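Local coordinates for protein beta-phosphoglucomutase (Clostridium difficile, PDB 4GIB) that probably interconverts beta-D-glucose 1-phosphate and beta-D-glucose 6-phosphate as a magnesium-dependent phosphomutase of the HAD-like superfamily, at residues N189-E194 with F209-G214; G199-N204 with L219-L224. One frame throughout, in Å; residues are numbered along the deposited sequence.

Contact 1: N189-E194 with F209-G214; sequences NCIGIE and FSVGVG. With NA (sodium ion), chain D.
The Phe-209 ring meets Ile-191 obliquely: CD1 of Ile-191 lies 3.3 Å from ring atom CD2, and CG2 of the same isoleucine approaches that ring atom as well. With CG placed anti to the backbone N (chi1 178°), the phenylalanine side chain runs beside that of Ile-191 and points the same way. Elsewhere its ring meets that of Tyr-244, planes at about 45°, and Asn-223. Glu-194, which carries the other flat group, leaves the strand on the face opposite Phe-209, and its carboxylate leads away from strand 209-213 to the metal. Glu-194 OE1 binds a sodium ion at 2.2 Å, together with carboxylate oxygens of Asp-32 and Asp-195, the backbone O of Asp-34 and a water, while OE2 forms a salt bridge with Lys-170. This is the acidic metal site of the HAD fold, where magnesium is predicted to bind; the two oxygens of one carboxylate thus serve metal and lysine separately.

Five hydrogen bonds join strands 190-194 and 209-213 in parallel register. Gly-192 is gripped twice, its N donating to Phe-209 O at 2.8 Å and its O accepting from Val-211 N. Val-211 O then receives Glu-194 N over 2.9 Å, and the last bond runs from Val-213 N to Glu-194 O. On the face of Phe-209, Val-211 CG2 reaches Ile-191 CG2 at 3.5 Å, and Val-211 CB lies 4.0 Å from Ile-193 CG1, continuing the apolar layer.

The pair forms the two strands of a beta-alpha-beta unit whose helix, 197-205, packs on the face of Glu-194 and Ser-210. Tyr-241 of helix 234-247 touches Ile-191 on the other face. Strand 190-194 is flanked on its second edge by strand 28-31, placing both segments within the buried parallel sheet of the Rossmann-like core.

Contact 2: G199-N204 with L219-L224; sequences GIDAIN and LKKANL. With NA (sodium ion), chain C.
Asn-204 and Asn-223 share a sodium ion where helix 197-205, the crossover helix of a beta-alpha-beta unit in the Rossmann-like fold, meets the loop leading to strand 224-226. Part of that loop is a type I beta turn from Leu-219 to Ala-222, closed by a bond from Ala-222 N to Leu-219 O.

Metal coordination is the chief polar link. Asn-204 OD1 binds the ion at 2.6 Å and Asn-223 OD1 at 2.5 Å, with Met-208 O and two waters as further ligands. The side chains slide past each other in opposite directions, their amide planes 48° apart, and the sodium ion probably offsets the repulsion of two carbonyl oxygens brought so close. Strand 209-213 supplies a second hold on both amides: Ser-210 OG is hydrogen-bonded to Asn-204 OD1, and Ser-210 N to Asn-223 OD1.

A single direct hydrogen bond crosses between the segments, from Asn-204 ND2 to Lys-221 O at 2.8 Å. The donor stands above the carbonyl plane, 45° out of it, and the bond is bent to 141° at the hydrogen. In Asn-204 the oxygen thereby serves the metal and Ser-210, the nitrogen the turn.

Apolar contact centres on Ile-200. Its CG2, anti to the backbone N, lies against the Ala-222 backbone and 3.9 Å from Ala-222 CB, its CD1 reaches the same methyl, and Ile-200 CG1 meets Leu-219 CD2 at 4.1 Å, where the two side chains cross at about a right angle.

Nearer the solvent, the extended Lys-221 chain passes Asp-201. Their charged ends are not in contact, though the opposite charges may attract weakly over 4.9 Å between Asp-201 OD2 and Lys-221 NZ; the closer approach is of the lysine methylene to the carboxylate, Lys-221 CD lying 3.7 Å from Asp-201 OD1.

Overall arrangement
Contact 1 is core and contact 2 is partly buried, reaching the surface at Lys-221. Their centres lie about 7 Å apart, and both lie on the same side of the chain's centre: the helix between the two strands of contact 1 furnishes one half of contact 2, and strand 209-213 touches its loop through Ser-210. They also meet where Gly-192 O packs on Ile-203 CD1 and where Gly-212 N probably bonds to Leu-224 O. Backbone hydrogen bonds and apolar packing dominate contact 1, whereas side-chain amides and a metal join contact 2. Each holds a sodium ion, one at the predicted catalytic magnesium site with mostly carboxylate ligands, the other held by neutral amide and carbonyl oxygens and water.

Contact 1: N189-E194 with F209-G214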
loop_
_atom_site.group_PDB
_atom_site.type_symbol
_atom_site.label_atom_id
_atom_site.label_comp_id
_atom_site.label_asym_id
_atom_site.label_seq_id
_atom_site.Cartn_x
_atom_site.Cartn_y
_atom_site.Cartn_z
ATOM N N ASN A 189 -18.710 -4.456 1.732
ATOM C CA ASN A 189 -18.633 -4.636 3.177
ATOM C C ASN A 189 -17.195 -4.599 3.676
ATOM O O ASN A 189 -16.913 -4.997 4.809
ATOM C CB ASN A 189 -19.306 -5.948 3.557
ATOM C CG ASN A 189 -20.777 -5.971 3.177
ATOM O OD1 ASN A 189 -21.265 -6.938 2.592
ATOM N ND2 ASN A 189 -21.479 -4.877 3.466
ATOM N N CYS A 190 -16.296 -4.104 2.824
ATOM C CA CYS A 190 -14.884 -4.014 3.148
ATOM C C CYS A 190 -14.468 -2.594 3.461
ATOM O O CYS A 190 -15.071 -1.653 2.984
ATOM C CB CYS A 190 -14.031 -4.514 1.974
ATOM S SG CYS A 190 -14.196 -6.245 1.648
ATOM N N ILE A 191 -13.431 -2.466 4.287
ATOM C CA ILE A 191 -12.855 -1.179 4.662
ATOM C C ILE A 191 -11.452 -1.250 4.089
ATOM O O ILE A 191 -10.739 -2.232 4.338
ATOM C CB ILE A 191 -12.659 -0.999 6.205
ATOM C CG1 ILE A 191 -13.913 -1.314 7.026
ATOM C CG2 ILE A 191 -12.152 0.423 6.511
ATOM C CD1 ILE A 191 -14.834 -0.152 7.295
ATOM N N GLY A 192 -11.057 -0.241 3.325
ATOM C CA GLY A 192 -9.706 -0.171 2.768
ATOM C C GLY A 192 -8.968 0.990 3.444
ATOM O O GLY A 192 -9.506 2.118 3.497
ATOM N N ILE A 193 -7.763 0.717 3.971
ATOM C CA ILE A 193 -6.938 1.736 4.649
ATOM C C ILE A 193 -5.655 2.070 3.855
ATOM O O ILE A 193 -4.904 1.172 3.451
ATOM C CB ILE A 193 -6.599 1.320 6.081
ATOM C CG1 ILE A 193 -7.906 0.951 6.812
ATOM C CG2 ILE A 193 -5.815 2.418 6.767
ATOM C CD1 ILE A 193 -7.805 0.878 8.292
ATOM N N GLU A 194 -5.387 3.368 3.688
ATOM C CA GLU A 194 -4.293 3.821 2.829
ATOM C C GLU A 194 -3.799 5.239 3.185
ATOM O O GLU A 194 -4.499 5.983 3.882
ATOM C CB GLU A 194 -4.854 3.760 1.406
ATOM C CG GLU A 194 -3.994 4.146 0.289
ATOM C CD GLU A 194 -2.717 3.357 0.207
ATOM O OE1 GLU A 194 -1.920 3.423 1.182
ATOM O OE2 GLU A 194 -2.484 2.720 -0.852
ATOM N N PHE A 209 -15.245 1.099 1.578
ATOM C CA PHE A 209 -15.186 2.251 2.467
ATOM C C PHE A 209 -13.712 2.631 2.565
ATOM O O PHE A 209 -12.897 1.816 2.955
ATOM C CB PHE A 209 -15.790 1.898 3.829
ATOM C CG PHE A 209 -15.727 3.001 4.843
ATOM C CD1 PHE A 209 -16.423 4.177 4.653
ATOM C CD2 PHE A 209 -15.025 2.833 6.017
ATOM C CE1 PHE A 209 -16.391 5.194 5.608
ATOM C CE2 PHE A 209 -14.988 3.835 6.979
ATOM C CZ PHE A 209 -15.667 5.019 6.773
ATOM N N SER A 210 -13.367 3.860 2.176
ATOM C CA SER A 210 -11.972 4.265 2.152
ATOM C C SER A 210 -11.585 5.064 3.396
ATOM O O SER A 210 -12.302 5.983 3.806
ATOM C CB SER A 210 -11.673 5.055 0.874
ATOM O OG SER A 210 -12.406 6.287 0.823
ATOM N N VAL A 211 -10.469 4.674 4.011
ATOM C CA VAL A 211 -9.925 5.369 5.183
ATOM C C VAL A 211 -8.529 5.869 4.816
ATOM O O VAL A 211 -7.628 5.072 4.467
ATOM C CB VAL A 211 -9.828 4.461 6.410
ATOM C CG1 VAL A 211 -9.308 5.253 7.629
ATOM C CG2 VAL A 211 -11.187 3.818 6.710
ATOM N N GLY A 212 -8.368 7.189 4.865
ATOM C CA GLY A 212 -7.106 7.841 4.545
ATOM C C GLY A 212 -6.378 8.268 5.808
ATOM O O GLY A 212 -6.998 8.708 6.792
ATOM N N VAL A 213 -5.054 8.123 5.785
ATOM C CA VAL A 213 -4.211 8.480 6.920
ATOM C C VAL A 213 -3.155 9.472 6.499
ATOM O O VAL A 213 -2.235 9.127 5.755
ATOM C CB VAL A 213 -3.487 7.249 7.503
ATOM C CG1 VAL A 213 -2.631 7.662 8.692
ATOM C CG2 VAL A 213 -4.483 6.192 7.912
ATOM N N GLY A 214 -3.273 10.703 6.994
ATOM C CA GLY A 214 -2.318 11.750 6.680
ATOM C C GLY A 214 -2.992 13.083 6.424
ATOM O O GLY A 214 -3.999 13.410 7.052
HETATM NA NA NA D . 0.308 3.450 1.248
HETATM O O HOH W 1 1.618 3.682 -0.456
#

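Contact 2: G199-N204 with L219-L224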
loop_
_atom_site.group_PDB
_atom_site.type_symbol
_atom_site.label_atom_id
_atom_site.label_comp_id
_atom_site.label_asym_id
_atom_site.label_seq_id
_atom_site.Cartn_x
_atom_site.Cartn_y
_atom_site.Cartn_z
ATOM N N GLY A 199 -4.179 5.309 -3.837
ATOM C CA GLY A 199 -4.711 4.168 -3.125
ATOM C C GLY A 199 -6.144 4.392 -2.709
ATOM O O GLY A 199 -6.969 3.469 -2.796
ATOM N N ILE A 200 -6.438 5.606 -2.242
ATOM C CA ILE A 200 -7.793 5.984 -1.871
ATOM C C ILE A 200 -8.682 5.873 -3.088
ATOM O O ILE A 200 -9.792 5.380 -2.966
ATOM C CB ILE A 200 -7.900 7.436 -1.307
ATOM C CG1 ILE A 200 -7.207 7.555 0.046
ATOM C CG2 ILE A 200 -9.373 7.849 -1.117
ATOM C CD1 ILE A 200 -7.777 6.645 1.097
ATOM N N ASP A 201 -8.211 6.325 -4.266
ATOM C CA ASP A 201 -9.026 6.223 -5.486
ATOM C C ASP A 201 -9.285 4.753 -5.832
ATOM O O ASP A 201 -10.390 4.401 -6.242
ATOM C CB ASP A 201 -8.402 6.977 -6.681
ATOM C CG ASP A 201 -8.514 8.523 -6.558
ATOM O OD1 ASP A 201 -9.165 9.033 -5.619
ATOM O OD2 ASP A 201 -7.941 9.229 -7.410
ATOM N N ALA A 202 -8.271 3.900 -5.655
ATOM C CA ALA A 202 -8.393 2.468 -5.911
ATOM C C ALA A 202 -9.454 1.822 -4.990
ATOM O O ALA A 202 -10.287 1.011 -5.439
ATOM C CB ALA A 202 -7.019 1.776 -5.741
ATOM N N ILE A 203 -9.404 2.182 -3.709
ATOM C CA ILE A 203 -10.367 1.701 -2.716
ATOM C C ILE A 203 -11.799 2.115 -3.104
ATOM O O ILE A 203 -12.687 1.271 -3.187
ATOM C CB ILE A 203 -10.040 2.220 -1.272
ATOM C CG1 ILE A 203 -8.701 1.675 -0.783
ATOM C CG2 ILE A 203 -11.104 1.770 -0.272
ATOM C CD1 ILE A 203 -8.178 2.376 0.505
ATOM N N ASN A 204 -12.032 3.402 -3.344
ATOM C CA ASN A 204 -13.391 3.843 -3.757
ATOM C C ASN A 204 -13.794 3.182 -5.082
ATOM O O ASN A 204 -14.947 2.817 -5.285
ATOM C CB ASN A 204 -13.484 5.367 -3.879
ATOM C CG ASN A 204 -13.310 6.087 -2.537
ATOM O OD1 ASN A 204 -13.671 5.557 -1.483
ATOM N ND2 ASN A 204 -12.786 7.319 -2.585
ATOM N N LEU A 219 -5.860 13.743 0.811
ATOM C CA LEU A 219 -6.704 12.561 0.942
ATOM C C LEU A 219 -8.204 12.913 0.975
ATOM O O LEU A 219 -9.012 12.145 1.486
ATOM C CB LEU A 219 -6.294 11.772 2.193
ATOM C CG LEU A 219 -4.809 11.378 2.259
ATOM C CD1 LEU A 219 -4.468 10.815 3.633
ATOM C CD2 LEU A 219 -4.412 10.391 1.135
ATOM N N LYS A 220 -8.562 14.056 0.384
ATOM C CA LYS A 220 -9.954 14.536 0.337
ATOM C C LYS A 220 -11.027 13.571 -0.176
ATOM O O LYS A 220 -12.194 13.717 0.176
ATOM C CB LYS A 220 -10.075 15.790 -0.533
ATOM C CG LYS A 220 -9.606 17.067 0.087
ATOM C CD LYS A 220 -10.252 18.265 -0.629
ATOM C CE LYS A 220 -10.011 18.305 -2.143
ATOM N NZ LYS A 220 -8.595 18.572 -2.498
ATOM N N LYS A 221 -10.660 12.629 -1.036
ATOM C CA LYS A 221 -11.648 11.714 -1.604
ATOM C C LYS A 221 -11.950 10.503 -0.727
ATOM O O LYS A 221 -12.790 9.687 -1.054
ATOM C CB LYS A 221 -11.228 11.324 -3.022
ATOM C CG LYS A 221 -11.251 12.565 -3.944
ATOM C CD LYS A 221 -10.732 12.323 -5.345
ATOM C CE LYS A 221 -10.866 13.610 -6.171
ATOM N NZ LYS A 221 -10.370 13.459 -7.565
ATOM N N ALA A 222 -11.290 10.416 0.415
ATOM C CA ALA A 222 -11.515 9.335 1.336
ATOM C C ALA A 222 -12.862 9.528 2.029
ATOM O O ALA A 222 -13.324 10.643 2.203
ATOM C CB ALA A 222 -10.382 9.267 2.344
ATOM N N ASN A 223 -13.493 8.427 2.412
ATOM C CA ASN A 223 -14.775 8.469 3.095
ATOM C C ASN A 223 -14.548 8.925 4.522
ATOM O O ASN A 223 -15.426 9.540 5.142
ATOM C CB ASN A 223 -15.429 7.099 3.042
ATOM C CG ASN A 223 -15.732 6.664 1.624
ATOM O OD1 ASN A 223 -15.448 5.527 1.230
ATOM N ND2 ASN A 223 -16.288 7.573 0.838
ATOM N N LEU A 224 -13.340 8.642 5.012
ATOM C CA LEU A 224 -12.891 9.044 6.330
ATOM C C LEU A 224 -11.380 9.311 6.295
ATOM O O LEU A 224 -10.593 8.559 5.689
ATOM C CB LEU A 224 -13.205 7.966 7.372
ATOM C CG LEU A 224 -12.627 8.225 8.772
ATOM C CD1 LEU A 224 -13.237 9.503 9.393
ATOM C CD2 LEU A 224 -12.838 7.007 9.687
HETATM NA NA NA C . -15.988 4.518 -0.972
HETATM O O HOH W 2 -16.597 3.850 -3.173
HETATM O O HOH W 3 -16.853 6.273 -2.230
#